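Local structure of glucose-binding protein (Thermus thermophilus HB27, 2B3F) at residues A382-Q386 and V387-R391; N187-N191 and G192-F196. The protein binds glucose or galactose, probably as the soluble sugar receptor of a binding-protein-dependent transport system. One frame throughout, in Å; residues are numbered along the deposited sequence.

Contact 1: A382-Q386 and V387-R391; sequences AIADQ and VGLGR
Ala384 and Leu389 meet where helix 373-387 ends: CB of Ala384 touches CD2 of Leu389 at 3.8 Å. Leu389 CB comes equally close to that methyl; with CG opposite the amide N (chi1 -172°), chi2 selects CD2 as the branch that touches. Beside it, Leu389 N reaches Ala384 O in a hydrogen bond of 2.9 Å that is almost straight (176°), though the donor is tilted out of the carbonyl plane. Gly388 N gives a second, weak bond to Asp385 O at 3.4 Å. One residue earlier the helical pattern still holds, with Val387 N bonded to Ile383 O at 2.9 Å. Both methyls of Val387 lie against that same oxygen from one side, CG2 3.4 Å from Ile383 O. Further along, a type II turn runs from Gly388 to Arg391, and Arg391 NE bonds back to Val387 O at 3.3 Å, the oxygen lying near the guanidinium plane. Outside the pair, Ile383 and Val387 rest on Gln359 of helix 354-370. The 6→1 bond from Leu389 N, the weak 5→2 bond from Gly388 N, positive phi at Gly388 (69°) and the Ala384-Leu389 apolar pair together define a Schellman motif capping the helix.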
loop_
_atom_site.group_PDB
_atom_site.type_symbol
_atom_site.label_atom_id
_atom_site.label_comp_id
_atom_site.label_asym_id
_atom_site.label_seq_id
_atom_site.Cartn_x
_atom_site.Cartn_y
_atom_site.Cartn_z
ATOM N N ALA A 382 21.203 -5.868 9.750
ATOM C CA ALA A 382 21.253 -7.110 10.514
ATOM C C ALA A 382 20.048 -8.005 10.146
ATOM O O ALA A 382 20.183 -9.219 9.945
ATOM C CB ALA A 382 21.288 -6.802 12.009
ATOM N N ILE A 383 18.865 -7.415 10.059
ATOM C CA ILE A 383 17.680 -8.179 9.663
ATOM C C ILE A 383 17.858 -8.729 8.247
ATOM O O ILE A 383 17.567 -9.895 7.992
ATOM C CB ILE A 383 16.418 -7.321 9.725
ATOM C CG1 ILE A 383 16.206 -6.777 11.139
ATOM C CG2 ILE A 383 15.186 -8.110 9.232
ATOM C CD1 ILE A 383 16.182 -7.791 12.191
ATOM N N ALA A 384 18.341 -7.886 7.331
ATOM C CA ALA A 384 18.556 -8.315 5.948
ATOM C C ALA A 384 19.485 -9.529 5.916
ATOM O O ALA A 384 19.221 -10.530 5.233
ATOM C CB ALA A 384 19.126 -7.160 5.121
ATOM N N ASP A 385 20.549 -9.467 6.708
ATOM C CA ASP A 385 21.506 -10.571 6.778
ATOM C C ASP A 385 20.879 -11.833 7.385
ATOM O O ASP A 385 21.132 -12.943 6.911
ATOM C CB ASP A 385 22.723 -10.165 7.602
ATOM C CG ASP A 385 23.558 -9.085 6.937
ATOM O OD1 ASP A 385 23.482 -8.910 5.704
ATOM O OD2 ASP A 385 24.303 -8.411 7.678
ATOM N N GLN A 386 20.062 -11.664 8.410
ATOM C CA GLN A 386 19.435 -12.793 9.106
ATOM C C GLN A 386 18.414 -13.511 8.236
ATOM O O GLN A 386 18.288 -14.740 8.311
ATOM C CB GLN A 386 18.779 -12.325 10.409
ATOM C CG GLN A 386 19.806 -11.939 11.474
ATOM C CD GLN A 386 19.238 -11.128 12.613
ATOM O OE1 GLN A 386 18.076 -10.731 12.588
ATOM N NE2 GLN A 386 20.058 -10.876 13.628
ATOM N N VAL A 387 17.693 -12.765 7.403
ATOM C CA VAL A 387 16.661 -13.382 6.565
ATOM C C VAL A 387 17.176 -13.727 5.176
ATOM O O VAL A 387 16.459 -14.356 4.375
ATOM C CB VAL A 387 15.380 -12.523 6.465
ATOM C CG1 VAL A 387 14.875 -12.184 7.852
ATOM C CG2 VAL A 387 15.613 -11.261 5.604
ATOM N N GLY A 388 18.413 -13.341 4.886
ATOM C CA GLY A 388 19.005 -13.620 3.578
ATOM C C GLY A 388 18.353 -12.819 2.468
ATOM O O GLY A 388 18.066 -13.349 1.389
ATOM N N LEU A 389 18.132 -11.536 2.736
ATOM C CA LEU A 389 17.417 -10.645 1.814
ATOM C C LEU A 389 18.070 -10.710 0.443
ATOM O O LEU A 389 19.286 -10.571 0.335
ATOM C CB LEU A 389 17.420 -9.210 2.345
ATOM C CG LEU A 389 16.551 -8.193 1.609
ATOM C CD1 LEU A 389 15.074 -8.508 1.842
ATOM C CD2 LEU A 389 16.865 -6.789 2.044
ATOM N N GLY A 390 17.257 -10.968 -0.582
ATOM C CA GLY A 390 17.741 -11.144 -1.960
ATOM C C GLY A 390 17.776 -12.595 -2.434
ATOM O O GLY A 390 17.955 -12.855 -3.630
ATOM N N ARG A 391 17.602 -13.556 -1.528
ATOM C CA ARG A 391 17.697 -14.974 -1.898
ATOM C C ARG A 391 16.495 -15.512 -2.701
ATOM O O ARG A 391 16.661 -16.396 -3.550
ATOM C CB ARG A 391 17.960 -15.847 -0.659
ATOM C CG ARG A 391 16.788 -15.997 0.304
ATOM C CD ARG A 391 17.220 -16.790 1.531
ATOM N NE ARG A 391 16.140 -16.994 2.497
ATOM C CZ ARG A 391 15.164 -17.899 2.372
ATOM N NH1 ARG A 391 15.103 -18.706 1.313
ATOM N NH2 ARG A 391 14.234 -17.999 3.315
#

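Contact 2: N187-N191 and G192-F196; sequences NNLWN and GKLKF
Lys193 N is bonded to Asn191 OD1 at 2.9 Å, in the plane of the amide carbonyl, so the asparagine side chain accepts from the backbone two residues ahead. Its chi1 of 62° places CG between the backbone N and carbonyl carbon, which turns OD1 forward over the loop. CB and CG of Lys193 lie against the same oxygen, each 3.2 Å from Asn191 OD1, the lysine chain crossing the amide at a slant. Leu194 N gives a nearly straight hydrogen bond of 2.9 Å to Asn188 O, approaching from well above the carbonyl plane (58° out of it). A weak bond from Gly192 N to Leu189 O, 3.4 Å long, also spans the turn. One water donates to both Leu189 O and Leu194 O, each at 2.7 Å, bridging the helix end to the departing chain. Beneath these polar links lies the packing. Leu189 and Leu194 lie side by side, their CD2 methyls 3.9 Å apart, and Leu189 CD2 also sits over one face of Phe196, 4.1 Å from the ring centroid, a CH-pi contact. Phe196 in turn directs its CZ edge toward the face of Trp190 in an offset edge-to-face pair, with planes at 69°. Trp186 and Phe356 pack edge-to-face with Trp190, while Gln381 OE1 accepts a hydrogen bond from Phe196 N, tying the loop to helix 373-387. Positive phi at Gly192, the first residue to leave helical geometry, marks a glycine at the C' position, a common way to end a helix; here it closes helix 166-190.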
loop_
_atom_site.group_PDB
_atom_site.type_symbol
_atom_site.label_atom_id
_atom_site.label_comp_id
_atom_site.label_asym_id
_atom_site.label_seq_id
_atom_site.Cartn_x
_atom_site.Cartn_y
_atom_site.Cartn_z
ATOM N N ASN A 187 15.779 0.245 -5.582
ATOM C CA ASN A 187 15.710 -1.148 -6.046
ATOM C C ASN A 187 16.898 -1.977 -5.587
ATOM O O ASN A 187 16.769 -3.189 -5.322
ATOM C CB ASN A 187 15.597 -1.222 -7.581
ATOM C CG ASN A 187 14.243 -0.707 -8.109
ATOM O OD1 ASN A 187 13.311 -0.461 -7.340
ATOM N ND2 ASN A 187 14.135 -0.550 -9.430
ATOM N N ASN A 188 18.046 -1.322 -5.457
ATOM C CA ASN A 188 19.264 -2.013 -5.046
ATOM C C ASN A 188 19.266 -2.458 -3.587
ATOM O O ASN A 188 20.021 -3.364 -3.232
ATOM C CB ASN A 188 20.497 -1.171 -5.359
ATOM C CG ASN A 188 20.808 -1.125 -6.854
ATOM O OD1 ASN A 188 20.424 -2.026 -7.606
ATOM N ND2 ASN A 188 21.494 -0.064 -7.288
ATOM N N LEU A 189 18.411 -1.871 -2.753
ATOM C CA LEU A 189 18.270 -2.385 -1.391
ATOM C C LEU A 189 17.717 -3.799 -1.406
ATOM O O LEU A 189 18.125 -4.639 -0.598
ATOM C CB LEU A 189 17.350 -1.496 -0.538
ATOM C CG LEU A 189 17.820 -0.083 -0.233
ATOM C CD1 LEU A 189 16.683 0.728 0.406
ATOM C CD2 LEU A 189 19.049 -0.103 0.671
ATOM N N TRP A 190 16.791 -4.063 -2.325
ATOM C CA TRP A 190 15.941 -5.256 -2.241
ATOM C C TRP A 190 16.529 -6.458 -2.976
ATOM O O TRP A 190 16.134 -7.589 -2.714
ATOM C CB TRP A 190 14.510 -4.894 -2.698
ATOM C CG TRP A 190 14.102 -3.683 -1.959
ATOM C CD1 TRP A 190 13.855 -2.452 -2.470
ATOM C CD2 TRP A 190 13.989 -3.559 -0.536
ATOM N NE1 TRP A 190 13.574 -1.571 -1.462
ATOM C CE2 TRP A 190 13.667 -2.221 -0.261
ATOM C CE3 TRP A 190 14.133 -4.452 0.528
ATOM C CZ2 TRP A 190 13.491 -1.749 1.033
ATOM C CZ3 TRP A 190 13.949 -3.984 1.809
ATOM C CH2 TRP A 190 13.631 -2.649 2.054
ATOM N N ASN A 191 17.493 -6.192 -3.858
ATOM C CA ASN A 191 18.298 -7.245 -4.502
ATOM C C ASN A 191 19.652 -7.419 -3.807
ATOM O O ASN A 191 20.451 -8.270 -4.196
ATOM C CB ASN A 191 18.456 -6.966 -6.017
ATOM C CG ASN A 191 19.185 -5.650 -6.324
ATOM O OD1 ASN A 191 20.013 -5.207 -5.545
ATOM N ND2 ASN A 191 18.885 -5.040 -7.473
ATOM N N GLY A 192 19.901 -6.616 -2.771
ATOM C CA GLY A 192 21.108 -6.745 -1.955
ATOM C C GLY A 192 22.351 -6.103 -2.541
ATOM O O GLY A 192 23.455 -6.293 -2.019
ATOM N N LYS A 193 22.190 -5.334 -3.615
ATOM C CA LYS A 193 23.335 -4.662 -4.231
ATOM C C LYS A 193 23.753 -3.438 -3.452
ATOM O O LYS A 193 24.924 -3.058 -3.481
ATOM C CB LYS A 193 23.045 -4.282 -5.682
ATOM C CG LYS A 193 23.055 -5.504 -6.608
ATOM C CD LYS A 193 22.863 -5.097 -8.056
ATOM C CE LYS A 193 23.071 -6.285 -9.000
ATOM N NZ LYS A 193 22.308 -6.060 -10.280
ATOM N N LEU A 194 22.806 -2.815 -2.757
ATOM C CA LEU A 194 23.117 -1.689 -1.883
ATOM C C LEU A 194 22.793 -2.102 -0.456
ATOM O O LEU A 194 21.673 -2.532 -0.165
ATOM C CB LEU A 194 22.321 -0.452 -2.270
ATOM C CG LEU A 194 22.560 0.824 -1.449
ATOM C CD1 LEU A 194 23.920 1.441 -1.718
ATOM C CD2 LEU A 194 21.485 1.812 -1.765
ATOM N N LYS A 195 23.785 -1.965 0.422
ATOM C CA LYS A 195 23.608 -2.257 1.832
ATOM C C LYS A 195 22.901 -1.087 2.526
ATOM O O LYS A 195 23.065 0.076 2.138
ATOM C CB LYS A 195 24.958 -2.536 2.505
ATOM C CG LYS A 195 25.616 -3.843 2.052
ATOM C CD LYS A 195 26.770 -4.284 2.970
ATOM C CE LYS A 195 26.262 -4.806 4.341
ATOM N NZ LYS A 195 27.262 -5.502 5.252
ATOM N N PHE A 196 22.117 -1.424 3.553
ATOM C CA PHE A 196 21.440 -0.427 4.382
ATOM C C PHE A 196 22.435 0.446 5.143
ATOM O O PHE A 196 22.123 1.560 5.510
ATOM C CB PHE A 196 20.478 -1.106 5.365
ATOM C CG PHE A 196 19.273 -1.714 4.696
ATOM C CD1 PHE A 196 18.132 -0.961 4.499
ATOM C CD2 PHE A 196 19.302 -3.018 4.230
ATOM C CE1 PHE A 196 17.020 -1.518 3.869
ATOM C CE2 PHE A 196 18.201 -3.565 3.583
ATOM C CZ PHE A 196 17.075 -2.811 3.411
HETATM O O HOH W 1 20.449 -4.671 0.859
#

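How the contacts relate
Both contacts close a helix with a glycine of positive phi, but they differ in depth and chemistry. Contact 1 ends helix 373-387 at the surface, with a small aliphatic pair and mostly backbone bonds; contact 2 ends helix 166-190, is partly buried, and adds an asparagine side chain, a bridging water and an aromatic pair. The two meet directly: Leu389 CD2 packs 3.6 Å from Leu189 O and 3.8 Å from Phe196 CE2, and it also touches Trp190. Ala384 CB lies 4.0 Å from Phe196 CE2. The two helix ends, far apart in sequence, are thus joined mainly by apolar packing, with the Phe196-Gln381 hydrogen bond as a polar link, well away from the galactose site.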